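Local coordinates for protein restriction endonuclease (Mycobacterium sp., PDB 4F0Q) that cleaves DNA in a manner dependent on cytosine methylation, working as a tetrameric restriction endonuclease with a magnesium site in its nuclease part, at residues Arg21-Phe24 / Val25-Leu29; Arg222-Asp225 / Asp226-Ala230; Gln251-Leu254 / Ala255-Gly258; Thr288-Lys291 / Phe292-Arg296; Phe391-Gln394 / Ala395-Ile399. All coordinates share one frame; numbering follows the deposited sequence.

Interaction 1. Residues Arg21-Phe24 / Val25-Leu29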
# COMPACT_ATOMS: atom_id res chain seq x y z
N ARG A 21 -37.72 -13.81 -18.95
CA ARG A 21 -38.05 -13.93 -17.53
C ARG A 21 -36.85 -13.58 -16.66
O ARG A 21 -36.02 -14.43 -16.33
CB ARG A 21 -38.61 -15.32 -17.20
CG ARG A 21 -37.81 -16.49 -17.74
CD ARG A 21 -38.46 -17.81 -17.37
NE ARG A 21 -37.51 -18.91 -17.36
CZ ARG A 21 -37.15 -19.60 -18.44
NH1 ARG A 21 -37.66 -19.31 -19.62
NH2 ARG A 21 -36.27 -20.59 -18.32
N LEU A 22 -36.77 -12.30 -16.28
CA LEU A 22 -35.61 -11.78 -15.57
C LEU A 22 -35.66 -12.06 -14.08
O LEU A 22 -36.61 -11.68 -13.40
CB LEU A 22 -35.50 -10.27 -15.80
CG LEU A 22 -35.55 -9.79 -17.26
CD1 LEU A 22 -35.44 -8.27 -17.32
CD2 LEU A 22 -34.45 -10.44 -18.08
N VAL A 23 -34.62 -12.71 -13.57
CA VAL A 23 -34.46 -12.88 -12.13
C VAL A 23 -33.35 -11.96 -11.64
O VAL A 23 -32.26 -11.93 -12.20
CB VAL A 23 -34.18 -14.36 -11.75
CG1 VAL A 23 -33.00 -14.90 -12.53
CG2 VAL A 23 -33.94 -14.49 -10.25
N PHE A 24 -33.65 -11.20 -10.59
CA PHE A 24 -32.70 -10.22 -10.08
C PHE A 24 -31.99 -10.71 -8.83
O PHE A 24 -32.49 -11.59 -8.13
CB PHE A 24 -33.39 -8.88 -9.81
CG PHE A 24 -34.00 -8.26 -11.04
CD1 PHE A 24 -33.25 -7.42 -11.85
CD2 PHE A 24 -35.32 -8.52 -11.38
CE1 PHE A 24 -33.81 -6.85 -12.98
CE2 PHE A 24 -35.88 -7.96 -12.51
CZ PHE A 24 -35.12 -7.12 -13.31
N VAL A 25 -30.82 -10.14 -8.55
CA VAL A 25 -30.06 -10.51 -7.37
C VAL A 25 -30.80 -10.11 -6.10
O VAL A 25 -31.04 -8.93 -5.85
CB VAL A 25 -28.66 -9.85 -7.36
CG1 VAL A 25 -27.90 -10.24 -6.10
CG2 VAL A 25 -27.88 -10.26 -8.60
N GLY A 26 -31.17 -11.11 -5.30
CA GLY A 26 -31.91 -10.87 -4.08
C GLY A 26 -33.35 -11.33 -4.17
O GLY A 26 -34.09 -11.27 -3.18
N ASP A 27 -33.75 -11.78 -5.35
CA ASP A 27 -35.11 -12.28 -5.57
C ASP A 27 -35.42 -13.47 -4.67
O ASP A 27 -34.67 -14.44 -4.63
CB ASP A 27 -35.32 -12.66 -7.03
CG ASP A 27 -35.56 -11.45 -7.92
OD1 ASP A 27 -35.22 -10.33 -7.50
OD2 ASP A 27 -36.08 -11.63 -9.05
N GLU A 28 -36.53 -13.38 -3.95
CA GLU A 28 -36.96 -14.43 -3.04
C GLU A 28 -37.87 -15.42 -3.76
O GLU A 28 -38.99 -15.09 -4.14
CB GLU A 28 -37.66 -13.84 -1.82
CG GLU A 28 -36.75 -12.97 -0.96
CD GLU A 28 -37.50 -12.25 0.14
OE1 GLU A 28 -38.72 -12.02 -0.02
OE2 GLU A 28 -36.87 -11.91 1.16
N LEU A 29 -37.37 -16.64 -3.93
CA LEU A 29 -38.08 -17.67 -4.68
C LEU A 29 -38.58 -18.78 -3.77
O LEU A 29 -37.90 -19.16 -2.81
CB LEU A 29 -37.17 -18.25 -5.76
CG LEU A 29 -36.41 -17.24 -6.62
CD1 LEU A 29 -35.42 -17.94 -7.54
CD2 LEU A 29 -37.37 -16.38 -7.42

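Interaction 2. Residues Arg222-Asp225 / Asp226-Ala230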
# COMPACT_ATOMS: atom_id res chain seq x y z
N ARG A 222 -33.55 -17.35 -20.06
CA ARG A 222 -33.53 -17.88 -21.42
C ARG A 222 -32.09 -18.23 -21.83
O ARG A 222 -31.87 -18.99 -22.77
CB ARG A 222 -34.14 -16.88 -22.41
CG ARG A 222 -35.63 -16.67 -22.20
CD ARG A 222 -36.24 -15.86 -23.34
NE ARG A 222 -35.68 -14.51 -23.41
CZ ARG A 222 -36.05 -13.60 -24.31
NH1 ARG A 222 -36.97 -13.90 -25.21
NH2 ARG A 222 -35.50 -12.40 -24.30
N TRP A 223 -31.13 -17.66 -21.10
CA TRP A 223 -29.73 -18.01 -21.24
C TRP A 223 -29.56 -19.50 -20.96
O TRP A 223 -28.94 -20.23 -21.73
CB TRP A 223 -28.90 -17.18 -20.25
CG TRP A 223 -27.42 -17.41 -20.30
CD1 TRP A 223 -26.70 -17.98 -21.31
CD2 TRP A 223 -26.47 -17.08 -19.27
NE1 TRP A 223 -25.37 -18.02 -20.98
CE2 TRP A 223 -25.20 -17.47 -19.74
CE3 TRP A 223 -26.58 -16.48 -18.01
CZ2 TRP A 223 -24.05 -17.29 -18.98
CZ3 TRP A 223 -25.43 -16.31 -17.27
CH2 TRP A 223 -24.18 -16.70 -17.75
N ILE A 224 -30.12 -19.93 -19.83
CA ILE A 224 -30.07 -21.33 -19.43
C ILE A 224 -30.88 -22.20 -20.38
O ILE A 224 -30.48 -23.32 -20.69
CB ILE A 224 -30.56 -21.51 -17.98
CG1 ILE A 224 -29.70 -20.67 -17.03
CG2 ILE A 224 -30.52 -22.97 -17.57
CD1 ILE A 224 -28.22 -20.97 -17.14
N ASP A 225 -32.01 -21.67 -20.84
CA ASP A 225 -32.84 -22.37 -21.82
C ASP A 225 -32.01 -22.70 -23.06
O ASP A 225 -32.07 -23.81 -23.58
CB ASP A 225 -34.04 -21.52 -22.23
CG ASP A 225 -34.99 -21.27 -21.07
OD1 ASP A 225 -34.82 -21.89 -20.00
OD2 ASP A 225 -35.92 -20.45 -21.24
N ASP A 226 -31.25 -21.71 -23.53
CA ASP A 226 -30.38 -21.90 -24.68
C ASP A 226 -29.26 -22.88 -24.37
O ASP A 226 -28.94 -23.74 -25.19
CB ASP A 226 -29.81 -20.56 -25.15
CG ASP A 226 -30.88 -19.60 -25.62
OD1 ASP A 226 -31.97 -20.07 -25.99
OD2 ASP A 226 -30.63 -18.38 -25.61
N ARG A 227 -28.65 -22.74 -23.20
CA ARG A 227 -27.59 -23.66 -22.80
C ARG A 227 -28.11 -25.09 -22.60
O ARG A 227 -27.37 -26.06 -22.82
CB ARG A 227 -26.88 -23.17 -21.53
CG ARG A 227 -25.95 -21.99 -21.77
CD ARG A 227 -24.98 -21.80 -20.61
NE ARG A 227 -24.17 -22.99 -20.37
CZ ARG A 227 -23.03 -23.26 -20.99
NH1 ARG A 227 -22.55 -22.42 -21.90
NH2 ARG A 227 -22.36 -24.37 -20.71
N ARG A 228 -29.37 -25.22 -22.20
CA ARG A 228 -29.99 -26.53 -22.05
C ARG A 228 -30.57 -27.02 -23.37
O ARG A 228 -31.01 -28.16 -23.48
CB ARG A 228 -31.09 -26.49 -20.99
CG ARG A 228 -30.60 -26.27 -19.57
CD ARG A 228 -31.76 -26.28 -18.59
NE ARG A 228 -32.34 -27.62 -18.44
CZ ARG A 228 -33.51 -27.87 -17.87
NH1 ARG A 228 -34.24 -26.87 -17.40
NH2 ARG A 228 -33.96 -29.11 -17.79
N ASN A 229 -30.58 -26.14 -24.37
CA ASN A 229 -31.13 -26.48 -25.68
C ASN A 229 -30.15 -27.31 -26.51
O ASN A 229 -29.08 -26.83 -26.87
CB ASN A 229 -31.51 -25.20 -26.43
CG ASN A 229 -32.56 -25.44 -27.50
OD1 ASN A 229 -32.65 -26.53 -28.07
ND2 ASN A 229 -33.36 -24.42 -27.78
N ALA A 230 -30.54 -28.54 -26.80
CA ALA A 230 -29.68 -29.46 -27.55
C ALA A 230 -29.58 -29.08 -29.02
O ALA A 230 -28.67 -29.51 -29.72
CB ALA A 230 -30.17 -30.89 -27.39
O HOH W 1 -23.54 -19.70 -22.69
O HOH W 2 -34.42 -24.05 -18.41

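Interaction 3. Residues Gln251-Leu254 / Ala255-Gly258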
# COMPACT_ATOMS: atom_id res chain seq x y z
N GLN A 251 -12.42 -12.76 -23.62
CA GLN A 251 -11.10 -12.40 -23.10
C GLN A 251 -10.49 -13.44 -22.15
O GLN A 251 -9.29 -13.72 -22.23
CB GLN A 251 -11.16 -11.04 -22.40
CG GLN A 251 -11.61 -9.90 -23.31
CD GLN A 251 -11.67 -8.57 -22.59
OE1 GLN A 251 -11.99 -7.54 -23.18
NE2 GLN A 251 -11.36 -8.58 -21.29
N GLY A 252 -11.30 -13.99 -21.26
CA GLY A 252 -10.81 -14.96 -20.30
C GLY A 252 -10.54 -14.35 -18.94
O GLY A 252 -11.35 -13.58 -18.43
N ARG A 253 -9.40 -14.69 -18.35
CA ARG A 253 -9.04 -14.19 -17.02
C ARG A 253 -8.79 -12.69 -17.01
O ARG A 253 -8.83 -12.06 -15.95
CB ARG A 253 -7.80 -14.92 -16.49
CG ARG A 253 -7.96 -16.43 -16.39
CD ARG A 253 -7.09 -16.99 -15.29
NE ARG A 253 -7.45 -16.44 -13.99
CZ ARG A 253 -8.42 -16.93 -13.21
NH1 ARG A 253 -9.11 -17.98 -13.61
NH2 ARG A 253 -8.68 -16.36 -12.04
N LEU A 254 -8.54 -12.12 -18.18
CA LEU A 254 -8.29 -10.69 -18.31
C LEU A 254 -9.54 -9.87 -18.03
O LEU A 254 -9.46 -8.71 -17.61
CB LEU A 254 -7.74 -10.36 -19.70
CG LEU A 254 -6.25 -10.55 -19.96
CD1 LEU A 254 -5.82 -12.01 -19.83
CD2 LEU A 254 -5.88 -10.01 -21.34
N ALA A 255 -10.70 -10.47 -18.26
CA ALA A 255 -11.98 -9.78 -18.08
C ALA A 255 -12.43 -9.78 -16.62
O ALA A 255 -13.12 -8.87 -16.18
CB ALA A 255 -13.04 -10.41 -18.96
N ILE A 256 -12.04 -10.82 -15.89
CA ILE A 256 -12.46 -11.01 -14.50
C ILE A 256 -12.26 -9.80 -13.55
O ILE A 256 -13.16 -9.48 -12.77
CB ILE A 256 -11.84 -12.29 -13.88
CG1 ILE A 256 -12.15 -13.50 -14.77
CG2 ILE A 256 -12.37 -12.52 -12.47
CD1 ILE A 256 -11.64 -14.81 -14.21
N PRO A 257 -11.09 -9.13 -13.61
CA PRO A 257 -10.93 -7.99 -12.69
C PRO A 257 -11.86 -6.80 -12.97
O PRO A 257 -11.81 -5.82 -12.23
CB PRO A 257 -9.47 -7.56 -12.92
CG PRO A 257 -8.80 -8.77 -13.46
CD PRO A 257 -9.83 -9.44 -14.31
N GLY A 258 -12.68 -6.88 -14.01
CA GLY A 258 -13.54 -5.77 -14.37
C GLY A 258 -15.00 -6.12 -14.60
O GLY A 258 -15.77 -5.27 -15.04

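Interaction 4. Residues Thr288-Lys291 / Phe292-Arg296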
# COMPACT_ATOMS: atom_id res chain seq x y z
N THR A 288 -14.32 -14.33 25.86
CA THR A 288 -13.14 -15.00 26.40
C THR A 288 -11.88 -14.19 26.11
O THR A 288 -11.04 -14.01 26.98
CB THR A 288 -12.99 -16.42 25.80
OG1 THR A 288 -14.18 -17.17 26.05
CG2 THR A 288 -11.81 -17.13 26.44
N LEU A 289 -11.77 -13.70 24.87
CA LEU A 289 -10.61 -12.92 24.46
C LEU A 289 -10.48 -11.62 25.25
O LEU A 289 -9.37 -11.23 25.62
CB LEU A 289 -10.68 -12.61 22.96
CG LEU A 289 -10.49 -13.78 22.00
CD1 LEU A 289 -10.61 -13.32 20.55
CD2 LEU A 289 -9.15 -14.46 22.24
N TYR A 290 -11.60 -10.97 25.53
CA TYR A 290 -11.58 -9.73 26.30
C TYR A 290 -11.23 -9.99 27.76
O TYR A 290 -10.40 -9.30 28.34
CB TYR A 290 -12.91 -8.98 26.21
CG TYR A 290 -13.00 -7.86 27.22
CD1 TYR A 290 -12.21 -6.73 27.10
CD2 TYR A 290 -13.88 -7.93 28.29
CE1 TYR A 290 -12.28 -5.70 28.02
CE2 TYR A 290 -13.96 -6.91 29.22
CZ TYR A 290 -13.16 -5.79 29.07
OH TYR A 290 -13.24 -4.77 29.99
N LYS A 291 -11.87 -11.00 28.35
CA LYS A 291 -11.64 -11.33 29.76
C LYS A 291 -10.21 -11.81 30.00
O LYS A 291 -9.66 -11.60 31.08
CB LYS A 291 -12.65 -12.37 30.23
CG LYS A 291 -14.08 -11.88 30.28
CD LYS A 291 -15.05 -13.00 30.59
CE LYS A 291 -16.49 -12.52 30.55
NZ LYS A 291 -17.45 -13.63 30.78
N PHE A 292 -9.63 -12.46 29.00
CA PHE A 292 -8.27 -12.97 29.11
C PHE A 292 -7.24 -11.86 28.96
O PHE A 292 -6.35 -11.71 29.79
CB PHE A 292 -8.01 -14.07 28.08
CG PHE A 292 -6.68 -14.74 28.22
CD1 PHE A 292 -6.49 -15.73 29.17
CD2 PHE A 292 -5.61 -14.39 27.41
CE1 PHE A 292 -5.26 -16.35 29.30
CE2 PHE A 292 -4.39 -15.01 27.54
CZ PHE A 292 -4.21 -15.99 28.49
N TYR A 293 -7.37 -11.08 27.89
CA TYR A 293 -6.40 -10.04 27.57
C TYR A 293 -6.75 -8.69 28.18
O TYR A 293 -6.22 -7.66 27.75
CB TYR A 293 -6.24 -9.91 26.06
CG TYR A 293 -5.60 -11.11 25.40
CD1 TYR A 293 -4.23 -11.33 25.49
CD2 TYR A 293 -6.37 -12.02 24.69
CE1 TYR A 293 -3.65 -12.42 24.88
CE2 TYR A 293 -5.79 -13.11 24.08
CZ TYR A 293 -4.43 -13.31 24.18
OH TYR A 293 -3.86 -14.41 23.58
N ASP A 294 -7.64 -8.69 29.17
CA ASP A 294 -8.01 -7.46 29.85
C ASP A 294 -6.82 -6.93 30.65
O ASP A 294 -6.63 -5.72 30.78
CB ASP A 294 -9.19 -7.70 30.78
CG ASP A 294 -9.77 -6.42 31.33
OD1 ASP A 294 -9.61 -5.36 30.68
OD2 ASP A 294 -10.40 -6.45 32.41
N GLY A 295 -6.01 -7.85 31.16
CA GLY A 295 -4.81 -7.49 31.91
C GLY A 295 -3.55 -7.97 31.22
O GLY A 295 -2.48 -8.00 31.82
N ARG A 296 -3.68 -8.35 29.95
CA ARG A 296 -2.54 -8.81 29.16
C ARG A 296 -2.44 -8.02 27.86
O ARG A 296 -2.93 -8.45 26.82
CB ARG A 296 -2.67 -10.31 28.87
CG ARG A 296 -2.70 -11.17 30.12
CD ARG A 296 -2.86 -12.64 29.77
NE ARG A 296 -2.78 -13.50 30.95
CZ ARG A 296 -3.83 -13.83 31.71
NH1 ARG A 296 -5.04 -13.38 31.40
NH2 ARG A 296 -3.66 -14.61 32.76
O HOH W 3 -6.77 -10.43 31.93

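Interaction 5. Residues Phe391-Gln394 / Ala395-Ile399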
# COMPACT_ATOMS: atom_id res chain seq x y z
N PHE A 391 -15.23 0.28 16.10
CA PHE A 391 -14.75 1.61 15.77
C PHE A 391 -15.94 2.56 15.66
O PHE A 391 -16.96 2.21 15.06
CB PHE A 391 -13.96 1.60 14.47
CG PHE A 391 -12.75 0.70 14.51
CD1 PHE A 391 -11.55 1.15 15.04
CD2 PHE A 391 -12.81 -0.59 14.01
CE1 PHE A 391 -10.44 0.33 15.07
CE2 PHE A 391 -11.71 -1.42 14.04
CZ PHE A 391 -10.52 -0.96 14.57
N SER A 392 -15.81 3.75 16.24
CA SER A 392 -16.88 4.73 16.23
C SER A 392 -17.24 5.15 14.81
O SER A 392 -16.45 4.99 13.89
CB SER A 392 -16.50 5.96 17.06
OG SER A 392 -15.36 6.60 16.52
N ARG A 393 -18.45 5.69 14.65
CA ARG A 393 -18.92 6.11 13.34
C ARG A 393 -18.05 7.23 12.78
O ARG A 393 -17.72 7.24 11.59
CB ARG A 393 -20.38 6.56 13.41
CG ARG A 393 -21.00 6.80 12.04
CD ARG A 393 -22.48 7.12 12.14
NE ARG A 393 -23.13 7.00 10.84
CZ ARG A 393 -23.16 7.96 9.92
NH1 ARG A 393 -22.59 9.13 10.16
NH2 ARG A 393 -23.78 7.75 8.76
N GLN A 394 -17.67 8.16 13.64
CA GLN A 394 -16.87 9.30 13.23
C GLN A 394 -15.48 8.87 12.77
O GLN A 394 -14.92 9.44 11.83
CB GLN A 394 -16.76 10.32 14.37
CG GLN A 394 -16.12 11.64 13.96
CD GLN A 394 -16.87 12.33 12.83
OE1 GLN A 394 -18.10 12.23 12.73
NE2 GLN A 394 -16.14 13.04 11.98
N ALA A 395 -14.93 7.85 13.43
CA ALA A 395 -13.63 7.31 13.05
C ALA A 395 -13.68 6.77 11.62
O ALA A 395 -12.84 7.12 10.79
CB ALA A 395 -13.21 6.22 14.02
N GLN A 396 -14.66 5.92 11.36
CA GLN A 396 -14.85 5.33 10.03
C GLN A 396 -15.10 6.41 8.98
O GLN A 396 -14.59 6.32 7.86
CB GLN A 396 -16.01 4.34 10.06
CG GLN A 396 -15.88 3.27 11.13
CD GLN A 396 -17.06 2.32 11.15
OE1 GLN A 396 -17.22 1.49 10.26
NE2 GLN A 396 -17.90 2.44 12.17
N VAL A 397 -15.89 7.41 9.35
CA VAL A 397 -16.18 8.53 8.45
C VAL A 397 -14.90 9.28 8.07
O VAL A 397 -14.67 9.58 6.90
CB VAL A 397 -17.19 9.51 9.08
CG1 VAL A 397 -17.18 10.85 8.35
CG2 VAL A 397 -18.59 8.91 9.06
N GLU A 398 -14.06 9.55 9.06
CA GLU A 398 -12.80 10.25 8.82
C GLU A 398 -11.81 9.38 8.05
O GLU A 398 -10.95 9.90 7.34
CB GLU A 398 -12.20 10.75 10.13
CG GLU A 398 -13.05 11.79 10.83
CD GLU A 398 -12.51 12.17 12.19
OE1 GLU A 398 -13.24 12.84 12.96
OE2 GLU A 398 -11.35 11.81 12.50
N ILE A 399 -11.93 8.07 8.19
CA ILE A 399 -11.09 7.14 7.43
C ILE A 399 -11.49 7.12 5.96
O ILE A 399 -10.64 7.18 5.07
CB ILE A 399 -11.17 5.70 8.00
CG1 ILE A 399 -10.46 5.63 9.35
CG2 ILE A 399 -10.55 4.71 7.04
CD1 ILE A 399 -10.57 4.27 10.02

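Interaction 1. Residues Arg21-Phe24 / Val25-Leu29
Asp-27 folds back on Phe-24 with both its backbone and its side chain. The carboxylate oxygen OD2 of Asp-27 accepts from the backbone N of Phe-24 at 2.9 Å, an almost straight bond (170° at the hydrogen). The donor stands above the carboxylate plane, 72° out of it. The second bond runs the other way: Asp-27 N gives to Phe-24 O over 3.1 Å and closes a type II beta turn from Phe-24 to Asp-27. Phe-24 thus has its N and its O both held by one residue.

The other carboxylate oxygen, Asp-27 OD1, packs against Phe-24 CB at 3.3 Å, while OD2 lies near the plane of the phenyl ring at its edge, 4.0 Å from Phe-24 CD2. On the neighbouring strand residue, Val-23 CG2 comes within 3.8 Å of the same Asp-27 OD2, so an apolar branch borders the bonded oxygen. With its CG set beside its own N (chi1 -78°), Asp-27 turns the carboxylate back over the start of the turn. Gly-26 takes the corner with a positive phi, where any side chain would press on the preceding carbonyl oxygen.

Further out, Gly-26 and Asp-27 bond through their backbones to Phe-178, and Phe-24 packs on Leu-125 of the second subunit. The turn links two sheets: strand 22-24 pairs antiparallel with strand 218-220, whereas strand 28-30 runs between strand 45-47 and the long strand 175-193 in the large mixed sheet.

Interaction 2. Residues Arg222-Asp225 / Asp226-Ala230
Trp-223 and Arg-227, one turn apart, project side by side from the short alpha helix 222-227, which lies in the part of the chain related to the N-terminal domain of AspBHI. Three main-chain bonds of the i to i+4 kind form its frame: Asp-226 N to Arg-222 O, Arg-227 N to Trp-223 O, and Arg-228 N to Ile-224 O, this last one short at 2.7 Å.

The stems of two arginines pack along the helix. Arg-227 CD lies in van der Waals contact with Trp-223 NE1 at 3.8 Å, with the guanidinium turned 78° from the indole plane. Ile-224 CG2, anti to its own N, meets Arg-228 CD at 3.7 Å.

The charged ends find their partners in other parts of the chain. Asp-225 makes a salt bridge with Arg-21 and Asp-226 one with Arg-239, while Arg-222 pairs with Asp-220 and also gives to the carbonyl of Ala-17. The guanidinium of Arg-227 is spread over several carbonyls, among them those of Ala-83 and Leu-151, and Arg-228 reaches that of Pro-60.

Water supplies the remaining links. One molecule receives from Arg-228 NH1 and donates to Asp-225 OD1 at 2.7 Å, joining charges whose own atoms stay apart. Another sits at the edges of both the indole and the guanidinium, in their planes, and accepts from Trp-223 NE1 and Arg-227 NH1, each at 3.0 Å.

Interaction 3. Residues Gln251-Leu254 / Ala255-Gly258
The methyl CB of Ala-255 touches two residues of 251-254 at once: Gln-251, whose CB lies 4.0 Å away, and Gly-252, whose carbonyl O is 3.6 Å away. The backbone N of Ala-255 gives to Gly-252 O over 3.2 Å. Gly-252 itself is the first residue to leave the helical path after helix 243-251, and its positive phi (100°) would drive a side chain into the carbonyl of Gln-251.

Ile-256 comes next, and its N makes a weak bond to Arg-253 O. These two successive i to i+3 bonds make overlapping turns in the loop that follows helix 243-251. The far methyl of Ile-256, CD1, rests over one face of the Arg-253 guanidinium, 3.9 Å above its plane and offset toward the rim. A bend at chi3 (61°) in the arginine presents the face of the guanidinium to that methyl. Arg-253 NH2 is bonded to the carbonyl of Glu-185, which fixes the guanidinium from beyond the loop.

Pro-257 follows with its ring carbon CD beside two carbonyl oxygens, 3.2 Å from Arg-253 O and 3.4 Å from Leu-254 O. Arg-313 of the third subunit reaches the same place: it donates to Arg-253 O and packs on both Ile-256 and Pro-257. Asn-425 of that subunit accepts from Arg-253 N, which puts this loop in a subunit interface. At Gly-258 the chain turns once more, its N bonded to Ala-255 O at 3.0 Å.

Interaction 4. Residues Thr288-Lys291 / Phe292-Arg296
The last turn of helix 281-292 is closed by two backbone bonds, Phe-292 N to Thr-288 O at 2.9 Å and Tyr-293 N to Leu-289 O at 3.0 Å, and Tyr-293 is the first residue to depart from helical angles.

Leu-289 and Tyr-293 point the same way from this turn. Leu-289 CD2 touches Tyr-293 CE2 at 4.1 Å, and the carbonyl O of Leu-289 lies near the plane of the tyrosine ring at its edge. The next pair round the turn is Tyr-290 with Asp-294, ring and carboxylate planes 37° apart. Both hold CG anti to their own N (chi1 168° and -170°), which sends ring and carboxylate the same way. Asp-294 OD1 is 3.7 Å from Tyr-290 OH, while that hydroxyl has a weak bond with Gln-360.

Beyond the turn, Phe-292 meets Tyr-293 and Arg-296. Phe-292 CD2 sits over the centre of the Tyr-293 ring, and Arg-296 NH1 stands 3.5 Å above the face of the Phe-292 ring, toward its rim. The same NH1 gives to Phe-292 O at 2.7 Å, with the acceptor in the guanidinium plane. A water bonded to the carbonyl oxygens of Lys-291 and Phe-292 and to Gly-295 N joins the helix end to the loop.

Arg-296 takes the N-cap position of helix 297-314, so the segment is a short connection between two helices. Leu-289 and Tyr-293 face that helix at Leu-303, Leu-289 also packs on helix 411-425, and Phe-292 lies on helix 430-440, where Thr-437 bonds the Tyr-293 hydroxyl.

Interaction 5. Residues Phe391-Gln394 / Ala395-Ile399
Gln-394 reaches Glu-398 by bending at chi2 (59°), while Ser-392 holds OG between its backbone N and carbonyl carbon (chi1 62°), facing Ala-395. This is the N-terminal end of helix 393-401, with Ser-392 as N-cap: its OG accepts a weak capping bond from Ala-395 N at 3.4 Å and also bonds with the carbonyl of Val-365.

The first turn then follows the alpha pattern, Gln-396 N to Ser-392 O at 3.2 Å, then Val-397 N to Arg-393 O and Glu-398 N to Gln-394 O. Gln-396 runs extended past the cap, where its NE2 adds a weak bond to Ser-392 O and a firmer one to the carbonyl of Gln-269. Val-397 CG2 packs 3.2 Å from Arg-393 O, and Val-397 also meets Thr-98 of the second subunit.

The helix lies in the PD-(D/E)XK-type nuclease part and meets the fourth subunit, whose Arg-372 and Arg-376 make salt bridges with the Glu-398 carboxylate. Gln-394 NE2 shares that carboxylate, giving to Glu-398 OE1 on its anti lone pair over 3.1 Å, with the oxygen in the amide plane.

From the N terminus, interaction 1 closes the turn between strands 22-24 and 28-30. Interaction 2 comes some two hundred residues later, yet the two touch in space, because Arg-21 NH2 meets Asp-225 OD1 in a salt bridge at 2.6 Å. Interaction 3 shapes the loop after helix 243-251, with its nearest atoms about 13 Å from interaction 2. Interactions 4 and 5 belong to the nuclease part: 4 joins two helices, 5 starts another, and their centres lie about 25 Å apart. Each contact closes before the next begins, so none nests or crosses. Interactions 2 and 4 stand on opposite sides of the chain's centre, about 57 Å between centres.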